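Local coordinates for protein SusD homolog (Bacteroides thetaiotaomicron, PDB 3EHM) that probably binds glycans as a SusD-like outer-membrane lipoprotein and is involved in mucin O-glycan utilization by this human gut symbiont, at residues M32-V36 against S97-L101; P38-P42 against P255-S259; H216-E220 against E353-L359; L168-S172 against Y226-A230; L288-E294 against T305-P309. All coordinates share one frame; numbering follows the deposited sequence.

The five contacts range from interior to surface. Contacts 1 and 2 are buried and touch each other: helix 23-36, packed on a second helix in contact 1, runs on into the loop of contact 2, so apolar and stacking chemistry gives way to backbone hydrogen bonds and a bridging water. Contacts 3 and 4, both partly buried, share helix 220-231, since Ile227 packs on Ala354 and Leu359; the first adds a histidine-carboxylate bond to an aromatic cluster, the second rests on one tyrosine. Contact 5 is a surface contact, about 40 Å from contact 4 between centres, where another tyrosine ties a helix end to a small hairpin.

Contact 1 of 5, residues M32-V36 against S97-L101; sequences MQQRV and SQIFL
Ile99 carries the apolar part of this contact, lying against Met32, Arg35 and Val36 of the facing helix. Its CG1 branch stands opposite the backbone N (chi1 -164°), which sends the ethyl arm across the interface until CD1 meets Val36 CG2 at 4.1 Å. The chain of Met32, here a selenomethionine, runs almost perpendicular to that arm and bends at its last torsion, bringing its methyl CE to 4.0 Å from Ile99 CD1. A beta-branched isoleucine suits the place, its CB lying on Arg35 CB at 3.9 Å while its ethyl arm reaches Met32 and Val36. The same CD1 lies 3.5 Å from Met32 O, a carbonyl already gripped by the backbone N of both Arg35 and Val36, so an apolar neighbour costs it no bond.

The second kind of interaction is a flat stack. Arg35 folds at its second torsion and lays its guanidinium on the amide of Gln98, the two planes only 4° apart. Gln98 NE2 sits over the rim of the guanidinium face, 3.5 Å from Arg35 NH2; flexible polar chains fit this partly exposed border.

The segments run antiparallel at 167°, their axes 9.0 Å apart. Helix 116-140 covers the apolar patch, with Val128 on Val36 and with Ala132 and Trp133 on Ile99, while Trp103 and Ile106 of helix 85-110 close over Met32.

Contact 2 of 5, residues P38-P42 against P255-S259; sequences PIGSP and PLLNS
Ile39 faces the loop 255-259 along its whole length. Its CB lies 3.6 Å from Ser259 OG, its CG1 passes Leu257 O at 3.5 Å, and its CD1 ends 4.0 Å from Asn258 CA, with Leu256 CD1 on another flank. CG1 stands opposite the backbone N (chi1 -171°), which carries the chain over the other backbone; a branched aliphatic chain fills the space between the two backbones, its methyl end resting on carbon although its root passes two oxygens. Ser259 OG also comes up to Pro38 O, at a separation too short to be trusted in detail.

Two irregular loops meet here, one leaving helix 23-36 and the other leading to helix 261-266, so residues more than two hundred positions apart in the SusD-like fold are brought together. Asn258 prepares that second helix: its OD1 caps Met260 N, while its ND2 bonds Ser337 O.

Main-chain groups of the two loops also pair. Leu257 N gives a straight bond to Gly40 O, 2.9 Å long with an angle of 170° at the hydrogen. A water joins the same two residues again, accepting from Gly40 N at 3.1 Å and lying 2.7 Å from Leu257 O, to which it can donate. As glycine, Gly40 brings no side chain, and Leu256 CD2 packs directly on its carbonyl carbon at 3.5 Å. Farther along, the ring of Pro42 rests with CG 4.0 Å from Leu257 CB, rigid packing at an exposed end.

Contact 3 of 5, residues H216-E220 against E353-L359; sequences HFIDE and EAALYNL
Glu220 and Leu359 mark one end of the contact, their CA atoms 8.6 Å apart, a spacing crossed by side chains. Residues 216-220 form the turn between helices 197-215 and 220-231, whereas 353-359 is the C-terminal end of helix 344-356. That end is a Schellman motif: Leu359 N bonds Ala354 O, Asn358 N bonds Ala355 O, and Asn358 takes the positive phi the motif requires.

His216 points its ring at the helix end, its CG lying between the backbone N and the carbonyl carbon (chi1 90°). Its NE2 donates to Glu353 OE2 at 2.7 Å with an angle of 150° at the hydrogen; the oxygen lies in the ring plane and is met on its anti side, from somewhat outside the carboxylate plane. The other oxygen, Glu353 OE1, makes a salt bridge with Arg458, which probably keeps the glutamate ionised and so a strong acceptor.

Helices joined by short turns are the building element of tetratricopeptide repeats, which this protein contains, and here a turn packs on the end of another helix through aromatic residues. His216 CE1 lies over a face of Tyr357, 3.6 Å from CD2. Phe217 meets Tyr357 in a T-shaped pair, its edge toward the tyrosine face, with planes at 75° and centroids 5.0 Å apart. Phe217 CZ comes 3.4 Å from Tyr357 OH.

Leu359 CD1 packs on His216 CB at 3.6 Å. At the exposed border a water donates to both Glu220 OE2, at 2.7 Å, and Tyr357 O, at 2.6 Å, an acidic chain suiting the solvent side.

Contact 4 of 5, residues L168-S172 against Y226-A230; sequences LADLS and YITKA
Leu168 and Tyr226 face each other where two helical segments run nearly parallel, crossing at 24° with axes 11.5 Å apart. So wide a separation calls for a large residue, and Tyr226 spans it. With CG turned opposite its own carbonyl carbon (chi1 -66°), the ring extends toward helix 160-178 and slides under Leu168, whose CB stands 3.7 Å from the ring centroid and 5° off the normal, a CH-pi contact over the centre of the face. Leu168 CD1 adds contact with Tyr226 CD1 at 3.8 Å. At the ring edge, near its plane, Ser172 OG lies 3.3 Å from Tyr226 CE2; a small serine lets the ring come this close. The hydroxyl oxygen of Tyr226 rests 3.6 Å from Ala169 CA. Lys229 bends at its third torsion and offers NZ to Ser172 OG in a weak hydrogen bond of 3.4 Å. Cutting the ring back to an alanine would probably open a gap beneath Leu168 and strip the helices of most of their mutual packing. Helix 197-215 backs the pair, with Ile211 on Leu168, Met208 on Ser172 and Val212 on Tyr226, while Ile227 turns to Leu359 beyond helix 344-356.

Contact 5 of 5, residues L288-E294 against T305-P309; sequences LSAYFTE and TGYFP
Tyr307 lies between Leu288 and Glu294, which cover opposite faces of its ring. Its CG stands opposite the carbonyl carbon (chi1 -67°), swinging the ring back between them. On one side Leu288 CG stands 3.8 Å from the ring centroid and 5° off the normal, the two chains sliding past in opposite directions. On the other, Glu294 CG lies 4.0 Å from the centroid, offset toward the rim, and the extended glutamate chain carries its carboxylate on at 24° to the ring plane. Glutamate suits this exposed face, its methylenes covering the ring and OE1 ending 3.5 Å from Thr305 CG2. Phe292 O meets the ring edge, 3.6 Å from Tyr307 CE1. The phenol tip sits beside Ser289, OH to CB 3.6 Å, and shares a water with the helix end, 2.8 Å from Tyr307 OH and donating to Phe292 O at 2.8 Å. With leucine replacing the tyrosine, this water would probably lose its phenol partner and the methylenes of Glu294 their flat support. Gly306, whose backbone angles call for glycine, bonds Gly295 in the two-stranded antiparallel hairpin 295-297/304-306, the arrangement of a helix leading into a beta hairpin whose returning chain packs on the helix end.

Contact 1 of 5, residues M32-V36 against S97-L101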
# COMPACT_ATOMS: atom_id res chain seq x y z
N MSE A 32 2.97 4.47 -18.09
CA MSE A 32 2.93 5.06 -16.75
C MSE A 32 1.92 4.36 -15.85
O MSE A 32 2.23 4.00 -14.72
CB MSE A 32 2.57 6.55 -16.81
CG MSE A 32 3.70 7.47 -17.26
SE MSE A 32 3.19 9.33 -17.01
CE MSE A 32 3.23 9.38 -15.07
N GLN A 33 0.71 4.19 -16.37
CA GLN A 33 -0.36 3.56 -15.60
C GLN A 33 -0.02 2.14 -15.16
O GLN A 33 -0.38 1.72 -14.05
CB GLN A 33 -1.65 3.56 -16.42
CG GLN A 33 -2.13 4.95 -16.75
CD GLN A 33 -3.30 4.95 -17.71
OE1 GLN A 33 -4.44 4.71 -17.32
NE2 GLN A 33 -3.01 5.20 -18.98
N GLN A 34 0.66 1.39 -16.01
CA GLN A 34 1.03 0.02 -15.68
C GLN A 34 2.19 -0.03 -14.69
O GLN A 34 2.49 -1.08 -14.14
CB GLN A 34 1.42 -0.74 -16.94
CG GLN A 34 0.31 -0.82 -17.96
CD GLN A 34 0.79 -1.40 -19.27
OE1 GLN A 34 1.11 -2.58 -19.35
NE2 GLN A 34 0.87 -0.55 -20.29
N ARG A 35 2.84 1.11 -14.47
CA ARG A 35 3.98 1.19 -13.56
C ARG A 35 3.68 1.60 -12.12
O ARG A 35 4.44 1.28 -11.21
CB ARG A 35 5.03 2.16 -14.12
CG ARG A 35 5.65 1.74 -15.43
CD ARG A 35 6.47 0.48 -15.27
NE ARG A 35 7.13 0.13 -16.52
CZ ARG A 35 8.05 -0.82 -16.64
NH1 ARG A 35 8.43 -1.52 -15.58
NH2 ARG A 35 8.60 -1.07 -17.82
N VAL A 36 2.58 2.32 -11.91
CA VAL A 36 2.22 2.76 -10.56
C VAL A 36 2.34 1.58 -9.60
O VAL A 36 3.00 1.67 -8.57
CB VAL A 36 0.79 3.33 -10.54
CG1 VAL A 36 0.40 3.74 -9.12
CG2 VAL A 36 0.71 4.52 -11.48
N SER A 97 12.18 5.06 -10.74
CA SER A 97 12.74 5.26 -12.08
C SER A 97 12.00 4.72 -13.30
O SER A 97 12.04 5.35 -14.36
CB SER A 97 14.20 4.79 -12.11
OG SER A 97 14.31 3.38 -11.96
N GLN A 98 11.32 3.58 -13.19
CA GLN A 98 10.61 3.05 -14.36
C GLN A 98 9.54 4.02 -14.84
O GLN A 98 9.43 4.28 -16.04
CB GLN A 98 9.97 1.69 -14.06
CG GLN A 98 10.96 0.52 -13.96
CD GLN A 98 11.65 0.17 -15.28
OE1 GLN A 98 12.56 -0.67 -15.32
NE2 GLN A 98 11.23 0.80 -16.37
N ILE A 99 8.76 4.58 -13.92
CA ILE A 99 7.72 5.52 -14.31
C ILE A 99 8.30 6.91 -14.65
O ILE A 99 7.68 7.68 -15.38
CB ILE A 99 6.64 5.64 -13.20
CG1 ILE A 99 5.38 6.29 -13.77
CG2 ILE A 99 7.17 6.44 -12.02
CD1 ILE A 99 4.20 6.25 -12.82
N PHE A 100 9.49 7.21 -14.14
CA PHE A 100 10.14 8.49 -14.43
C PHE A 100 10.36 8.66 -15.93
O PHE A 100 10.14 9.74 -16.48
CB PHE A 100 11.51 8.59 -13.75
CG PHE A 100 12.26 9.85 -14.08
CD1 PHE A 100 12.00 11.03 -13.39
CD2 PHE A 100 13.21 9.86 -15.09
CE1 PHE A 100 12.67 12.22 -13.72
CE2 PHE A 100 13.89 11.04 -15.43
CZ PHE A 100 13.61 12.22 -14.73
N LEU A 101 10.81 7.58 -16.58
CA LEU A 101 11.09 7.60 -18.01
C LEU A 101 9.96 8.15 -18.87
O LEU A 101 10.11 9.21 -19.49
CB LEU A 101 11.45 6.18 -18.50
CG LEU A 101 12.91 5.74 -18.38
CD1 LEU A 101 13.78 6.61 -19.28
CD2 LEU A 101 13.38 5.82 -16.94

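Contact 2 of 5, residues P38-P42 against P255-S259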
# COMPACT_ATOMS: atom_id res chain seq x y z
N PRO A 38 3.15 -2.36 -10.45
CA PRO A 38 3.57 -3.30 -11.50
C PRO A 38 2.55 -4.29 -12.04
O PRO A 38 2.07 -5.15 -11.32
CB PRO A 38 4.77 -4.02 -10.87
CG PRO A 38 5.29 -3.04 -9.90
CD PRO A 38 4.05 -2.46 -9.29
N ILE A 39 2.26 -4.16 -13.33
CA ILE A 39 1.34 -5.05 -14.03
C ILE A 39 1.61 -4.87 -15.52
O ILE A 39 2.04 -3.79 -15.95
CB ILE A 39 -0.13 -4.72 -13.72
CG1 ILE A 39 -1.03 -5.81 -14.31
CG2 ILE A 39 -0.50 -3.36 -14.30
CD1 ILE A 39 -2.47 -5.76 -13.82
N GLY A 40 1.38 -5.91 -16.30
CA GLY A 40 1.65 -5.79 -17.72
C GLY A 40 0.89 -6.76 -18.60
O GLY A 40 0.10 -7.58 -18.13
N SER A 41 1.14 -6.64 -19.90
CA SER A 41 0.52 -7.47 -20.92
C SER A 41 0.76 -8.96 -20.68
O SER A 41 1.83 -9.35 -20.20
CB SER A 41 1.08 -7.09 -22.30
OG SER A 41 0.72 -8.05 -23.28
N PRO A 42 -0.23 -9.80 -21.01
CA PRO A 42 -0.06 -11.25 -20.81
C PRO A 42 1.17 -11.75 -21.56
O PRO A 42 1.81 -12.72 -21.14
CB PRO A 42 -1.35 -11.82 -21.38
CG PRO A 42 -2.35 -10.74 -21.11
CD PRO A 42 -1.59 -9.49 -21.49
N PRO A 255 -4.67 -5.19 -23.00
CA PRO A 255 -4.86 -6.46 -22.29
C PRO A 255 -3.80 -6.58 -21.20
O PRO A 255 -2.65 -6.20 -21.41
CB PRO A 255 -4.69 -7.50 -23.39
CG PRO A 255 -5.22 -6.78 -24.61
CD PRO A 255 -4.59 -5.41 -24.46
N LEU A 256 -4.19 -7.09 -20.04
CA LEU A 256 -3.26 -7.25 -18.93
C LEU A 256 -3.43 -8.58 -18.22
O LEU A 256 -4.51 -9.17 -18.22
CB LEU A 256 -3.45 -6.12 -17.91
CG LEU A 256 -3.19 -4.68 -18.35
CD1 LEU A 256 -3.61 -3.74 -17.24
CD2 LEU A 256 -1.72 -4.49 -18.70
N LEU A 257 -2.34 -9.04 -17.61
CA LEU A 257 -2.34 -10.28 -16.84
C LEU A 257 -2.10 -9.84 -15.40
O LEU A 257 -1.05 -9.27 -15.09
CB LEU A 257 -1.19 -11.18 -17.29
CG LEU A 257 -1.02 -12.48 -16.50
CD1 LEU A 257 -2.26 -13.36 -16.67
CD2 LEU A 257 0.23 -13.22 -16.98
N ASN A 258 -3.06 -10.08 -14.51
CA ASN A 258 -2.85 -9.67 -13.13
C ASN A 258 -1.48 -10.19 -12.69
O ASN A 258 -1.18 -11.38 -12.83
CB ASN A 258 -3.94 -10.22 -12.22
CG ASN A 258 -3.82 -9.70 -10.81
OD1 ASN A 258 -2.94 -10.11 -10.05
ND2 ASN A 258 -4.68 -8.76 -10.45
N SER A 259 -0.66 -9.29 -12.18
CA SER A 259 0.70 -9.61 -11.77
C SER A 259 0.90 -10.40 -10.49
O SER A 259 2.03 -10.70 -10.12
CB SER A 259 1.53 -8.32 -11.73
OG SER A 259 0.74 -7.24 -11.25
O HOH W 1 1.56 -8.85 -15.38

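Contact 3 of 5, residues H216-E220 against E353-L359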
# COMPACT_ATOMS: atom_id res chain seq x y z
N HIS A 216 -0.78 14.82 9.60
CA HIS A 216 -1.38 15.50 10.75
C HIS A 216 -0.69 15.31 12.10
O HIS A 216 -0.67 16.23 12.91
CB HIS A 216 -2.89 15.19 10.83
CG HIS A 216 -3.24 13.98 11.64
ND1 HIS A 216 -3.42 14.03 13.01
CD2 HIS A 216 -3.52 12.71 11.27
CE1 HIS A 216 -3.79 12.84 13.45
NE2 HIS A 216 -3.85 12.02 12.41
N PHE A 217 -0.11 14.13 12.35
CA PHE A 217 0.57 13.91 13.62
C PHE A 217 1.89 14.67 13.72
O PHE A 217 2.23 15.22 14.77
CB PHE A 217 0.83 12.41 13.85
CG PHE A 217 -0.33 11.67 14.46
CD1 PHE A 217 -0.86 10.55 13.84
CD2 PHE A 217 -0.89 12.11 15.66
CE1 PHE A 217 -1.94 9.86 14.41
CE2 PHE A 217 -1.97 11.44 16.23
CZ PHE A 217 -2.50 10.31 15.60
N ILE A 218 2.63 14.72 12.62
CA ILE A 218 3.92 15.40 12.58
C ILE A 218 3.79 16.89 12.28
O ILE A 218 4.54 17.70 12.81
CB ILE A 218 4.85 14.76 11.52
CG1 ILE A 218 5.24 13.34 11.95
CG2 ILE A 218 6.12 15.61 11.33
CD1 ILE A 218 6.10 13.28 13.20
N ASP A 219 2.83 17.24 11.42
CA ASP A 219 2.62 18.63 11.04
C ASP A 219 1.14 18.92 10.84
O ASP A 219 0.65 18.95 9.71
CB ASP A 219 3.39 18.95 9.76
CG ASP A 219 3.61 20.44 9.57
OD1 ASP A 219 2.67 21.23 9.80
OD2 ASP A 219 4.73 20.83 9.17
N GLU A 220 0.43 19.16 11.94
CA GLU A 220 -1.00 19.44 11.87
C GLU A 220 -1.32 20.67 11.02
O GLU A 220 -2.35 20.72 10.35
CB GLU A 220 -1.55 19.61 13.28
CG GLU A 220 -3.01 20.01 13.33
CD GLU A 220 -3.57 20.03 14.73
OE1 GLU A 220 -2.87 20.52 15.65
OE2 GLU A 220 -4.71 19.56 14.92
N GLU A 353 -10.57 9.23 10.77
CA GLU A 353 -9.42 9.68 11.54
C GLU A 353 -9.39 11.20 11.58
O GLU A 353 -9.11 11.80 12.62
CB GLU A 353 -8.11 9.18 10.93
CG GLU A 353 -6.91 9.42 11.83
CD GLU A 353 -5.59 8.98 11.23
OE1 GLU A 353 -5.60 8.07 10.37
OE2 GLU A 353 -4.54 9.53 11.63
N ALA A 354 -9.67 11.84 10.45
CA ALA A 354 -9.67 13.30 10.39
C ALA A 354 -10.64 13.88 11.41
O ALA A 354 -10.31 14.81 12.14
CB ALA A 354 -10.03 13.76 8.99
N ALA A 355 -11.84 13.32 11.46
CA ALA A 355 -12.86 13.79 12.38
C ALA A 355 -12.46 13.50 13.83
O ALA A 355 -12.73 14.30 14.73
CB ALA A 355 -14.20 13.13 12.06
N LEU A 356 -11.81 12.36 14.04
CA LEU A 356 -11.38 11.97 15.37
C LEU A 356 -10.40 12.99 15.96
O LEU A 356 -10.37 13.20 17.18
CB LEU A 356 -10.73 10.58 15.33
CG LEU A 356 -10.25 9.98 16.65
CD1 LEU A 356 -11.44 9.79 17.59
CD2 LEU A 356 -9.57 8.63 16.39
N TYR A 357 -9.60 13.62 15.11
CA TYR A 357 -8.64 14.62 15.57
C TYR A 357 -9.07 16.05 15.26
O TYR A 357 -8.24 16.96 15.21
CB TYR A 357 -7.26 14.31 14.97
CG TYR A 357 -6.64 13.08 15.61
CD1 TYR A 357 -5.99 13.17 16.84
CD2 TYR A 357 -6.80 11.82 15.04
CE1 TYR A 357 -5.52 12.03 17.50
CE2 TYR A 357 -6.33 10.67 15.69
CZ TYR A 357 -5.69 10.79 16.92
OH TYR A 357 -5.25 9.66 17.56
N ASN A 358 -10.37 16.23 15.06
CA ASN A 358 -10.95 17.55 14.79
C ASN A 358 -10.39 18.33 13.60
O ASN A 358 -10.30 19.55 13.65
CB ASN A 358 -10.84 18.42 16.04
CG ASN A 358 -11.88 18.09 17.08
OD1 ASN A 358 -11.95 16.96 17.57
ND2 ASN A 358 -12.70 19.07 17.43
N LEU A 359 -10.03 17.63 12.53
CA LEU A 359 -9.51 18.30 11.35
C LEU A 359 -10.68 18.64 10.42
O LEU A 359 -10.61 19.59 9.64
CB LEU A 359 -8.50 17.40 10.63
CG LEU A 359 -7.30 16.94 11.48
CD1 LEU A 359 -6.35 16.12 10.62
CD2 LEU A 359 -6.58 18.14 12.06
O HOH W 2 -5.81 17.37 16.00

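Contact 4 of 5, residues L168-S172 against Y226-A230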
# COMPACT_ATOMS: atom_id res chain seq x y z
N LEU A 168 1.63 18.15 -2.25
CA LEU A 168 0.32 18.71 -1.93
C LEU A 168 0.06 19.94 -2.81
O LEU A 168 -1.04 20.12 -3.34
CB LEU A 168 0.25 19.08 -0.45
CG LEU A 168 0.04 17.93 0.55
CD1 LEU A 168 0.29 18.41 1.96
CD2 LEU A 168 -1.38 17.37 0.40
N ALA A 169 1.07 20.77 -2.96
CA ALA A 169 0.94 21.97 -3.78
C ALA A 169 0.71 21.57 -5.24
O ALA A 169 -0.12 22.16 -5.93
CB ALA A 169 2.19 22.83 -3.65
N ASP A 170 1.45 20.56 -5.69
CA ASP A 170 1.31 20.10 -7.07
C ASP A 170 -0.07 19.49 -7.33
O ASP A 170 -0.64 19.68 -8.41
CB ASP A 170 2.40 19.08 -7.43
CG ASP A 170 3.77 19.71 -7.56
OD1 ASP A 170 3.86 20.89 -7.96
OD2 ASP A 170 4.78 19.02 -7.28
N LEU A 171 -0.60 18.76 -6.35
CA LEU A 171 -1.92 18.16 -6.50
C LEU A 171 -2.99 19.25 -6.62
O LEU A 171 -3.89 19.15 -7.44
CB LEU A 171 -2.25 17.24 -5.31
CG LEU A 171 -1.54 15.88 -5.32
CD1 LEU A 171 -1.82 15.13 -4.02
CD2 LEU A 171 -2.02 15.06 -6.52
N SER A 172 -2.87 20.29 -5.81
CA SER A 172 -3.84 21.39 -5.87
C SER A 172 -3.76 22.08 -7.23
O SER A 172 -4.77 22.53 -7.77
CB SER A 172 -3.56 22.41 -4.77
OG SER A 172 -3.75 21.83 -3.49
N TYR A 226 -4.44 21.77 3.70
CA TYR A 226 -5.00 21.12 2.52
C TYR A 226 -6.20 20.20 2.69
O TYR A 226 -6.92 19.95 1.73
CB TYR A 226 -3.91 20.33 1.78
CG TYR A 226 -2.82 21.18 1.16
CD1 TYR A 226 -1.74 21.63 1.92
CD2 TYR A 226 -2.86 21.51 -0.19
CE1 TYR A 226 -0.73 22.40 1.35
CE2 TYR A 226 -1.85 22.27 -0.77
CZ TYR A 226 -0.79 22.71 -0.00
OH TYR A 226 0.21 23.45 -0.59
N ILE A 227 -6.40 19.66 3.89
CA ILE A 227 -7.51 18.74 4.10
C ILE A 227 -8.87 19.37 3.80
O ILE A 227 -9.77 18.71 3.27
CB ILE A 227 -7.50 18.17 5.54
CG1 ILE A 227 -8.46 16.98 5.62
CG2 ILE A 227 -7.91 19.24 6.54
CD1 ILE A 227 -8.20 16.09 6.83
N THR A 228 -9.02 20.64 4.13
CA THR A 228 -10.27 21.34 3.88
C THR A 228 -10.47 21.52 2.37
O THR A 228 -11.57 21.36 1.86
CB THR A 228 -10.30 22.72 4.57
OG1 THR A 228 -10.22 22.53 5.99
CG2 THR A 228 -11.58 23.46 4.22
N LYS A 229 -9.39 21.86 1.66
CA LYS A 229 -9.48 22.05 0.21
C LYS A 229 -9.80 20.74 -0.50
O LYS A 229 -10.49 20.72 -1.51
CB LYS A 229 -8.17 22.62 -0.34
CG LYS A 229 -7.69 23.89 0.34
CD LYS A 229 -6.73 24.68 -0.54
CE LYS A 229 -5.52 23.87 -0.99
NZ LYS A 229 -4.60 24.66 -1.86
N ALA A 230 -9.28 19.64 0.04
CA ALA A 230 -9.51 18.32 -0.55
C ALA A 230 -10.98 17.92 -0.51
O ALA A 230 -11.51 17.37 -1.48
CB ALA A 230 -8.67 17.28 0.17

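Contact 5 of 5, residues L288-E294 against T305-P309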
# COMPACT_ATOMS: atom_id res chain seq x y z
N LEU A 288 -12.99 -13.01 4.55
CA LEU A 288 -11.99 -14.08 4.56
C LEU A 288 -12.16 -14.93 3.31
O LEU A 288 -11.19 -15.19 2.58
CB LEU A 288 -12.16 -14.96 5.81
CG LEU A 288 -11.26 -16.19 5.90
CD1 LEU A 288 -9.79 -15.79 5.78
CD2 LEU A 288 -11.51 -16.89 7.23
N SER A 289 -13.39 -15.35 3.05
CA SER A 289 -13.71 -16.18 1.89
C SER A 289 -13.60 -15.42 0.58
O SER A 289 -13.35 -16.01 -0.47
CB SER A 289 -15.13 -16.74 2.03
OG SER A 289 -15.43 -17.59 0.94
N ALA A 290 -13.79 -14.11 0.63
CA ALA A 290 -13.71 -13.29 -0.57
C ALA A 290 -12.26 -13.07 -0.98
O ALA A 290 -11.95 -12.98 -2.17
CB ALA A 290 -14.39 -11.95 -0.34
N TYR A 291 -11.37 -12.99 0.00
CA TYR A 291 -9.95 -12.74 -0.27
C TYR A 291 -9.11 -13.99 -0.51
O TYR A 291 -8.20 -13.98 -1.35
CB TYR A 291 -9.28 -11.98 0.88
CG TYR A 291 -9.77 -10.57 1.17
CD1 TYR A 291 -10.53 -9.86 0.24
CD2 TYR A 291 -9.42 -9.93 2.36
CE1 TYR A 291 -10.93 -8.54 0.49
CE2 TYR A 291 -9.81 -8.62 2.62
CZ TYR A 291 -10.57 -7.93 1.68
OH TYR A 291 -10.95 -6.63 1.94
N PHE A 292 -9.39 -15.06 0.23
CA PHE A 292 -8.56 -16.26 0.10
C PHE A 292 -9.27 -17.59 -0.10
O PHE A 292 -10.45 -17.74 0.22
CB PHE A 292 -7.66 -16.38 1.33
CG PHE A 292 -6.92 -15.12 1.68
CD1 PHE A 292 -7.45 -14.23 2.61
CD2 PHE A 292 -5.70 -14.83 1.08
CE1 PHE A 292 -6.76 -13.06 2.95
CE2 PHE A 292 -5.01 -13.66 1.41
CZ PHE A 292 -5.54 -12.78 2.35
N THR A 293 -8.52 -18.55 -0.62
CA THR A 293 -9.01 -19.90 -0.86
C THR A 293 -8.73 -20.73 0.39
O THR A 293 -7.94 -20.32 1.25
CB THR A 293 -8.25 -20.56 -2.02
OG1 THR A 293 -6.88 -20.74 -1.64
CG2 THR A 293 -8.31 -19.69 -3.27
N GLU A 294 -9.38 -21.88 0.50
CA GLU A 294 -9.10 -22.75 1.63
C GLU A 294 -7.91 -23.57 1.18
O GLU A 294 -7.81 -23.93 0.01
CB GLU A 294 -10.28 -23.68 1.92
CG GLU A 294 -11.52 -22.99 2.44
CD GLU A 294 -12.59 -23.98 2.87
OE1 GLU A 294 -12.46 -24.57 3.97
OE2 GLU A 294 -13.55 -24.18 2.10
N THR A 305 -8.81 -29.62 5.38
CA THR A 305 -9.12 -28.43 4.62
C THR A 305 -9.45 -27.28 5.56
O THR A 305 -10.01 -27.49 6.63
CB THR A 305 -10.33 -28.67 3.67
OG1 THR A 305 -9.98 -29.66 2.70
CG2 THR A 305 -10.73 -27.39 2.95
N GLY A 306 -9.09 -26.06 5.16
CA GLY A 306 -9.36 -24.90 5.98
C GLY A 306 -8.47 -23.73 5.61
O GLY A 306 -7.68 -23.81 4.68
N TYR A 307 -8.62 -22.62 6.34
CA TYR A 307 -7.82 -21.43 6.08
C TYR A 307 -6.51 -21.53 6.84
O TYR A 307 -6.46 -21.30 8.05
CB TYR A 307 -8.62 -20.19 6.49
CG TYR A 307 -9.82 -19.97 5.60
CD1 TYR A 307 -9.67 -19.46 4.31
CD2 TYR A 307 -11.10 -20.34 6.02
CE1 TYR A 307 -10.75 -19.32 3.46
CE2 TYR A 307 -12.20 -20.21 5.17
CZ TYR A 307 -12.01 -19.70 3.89
OH TYR A 307 -13.08 -19.57 3.04
N PHE A 308 -5.44 -21.89 6.12
CA PHE A 308 -4.11 -22.06 6.70
C PHE A 308 -3.15 -20.95 6.26
O PHE A 308 -2.79 -20.88 5.08
CB PHE A 308 -3.52 -23.41 6.27
CG PHE A 308 -4.45 -24.58 6.49
CD1 PHE A 308 -4.53 -25.59 5.54
CD2 PHE A 308 -5.23 -24.67 7.64
CE1 PHE A 308 -5.38 -26.69 5.73
CE2 PHE A 308 -6.08 -25.77 7.84
CZ PHE A 308 -6.15 -26.77 6.88
N PRO A 309 -2.73 -20.09 7.19
CA PRO A 309 -1.82 -19.00 6.86
C PRO A 309 -0.34 -19.38 6.92
O PRO A 309 0.03 -20.42 7.45
CB PRO A 309 -2.16 -17.95 7.90
CG PRO A 309 -2.41 -18.79 9.11
CD PRO A 309 -3.26 -19.93 8.56
O HOH W 3 -12.58 -19.50 0.27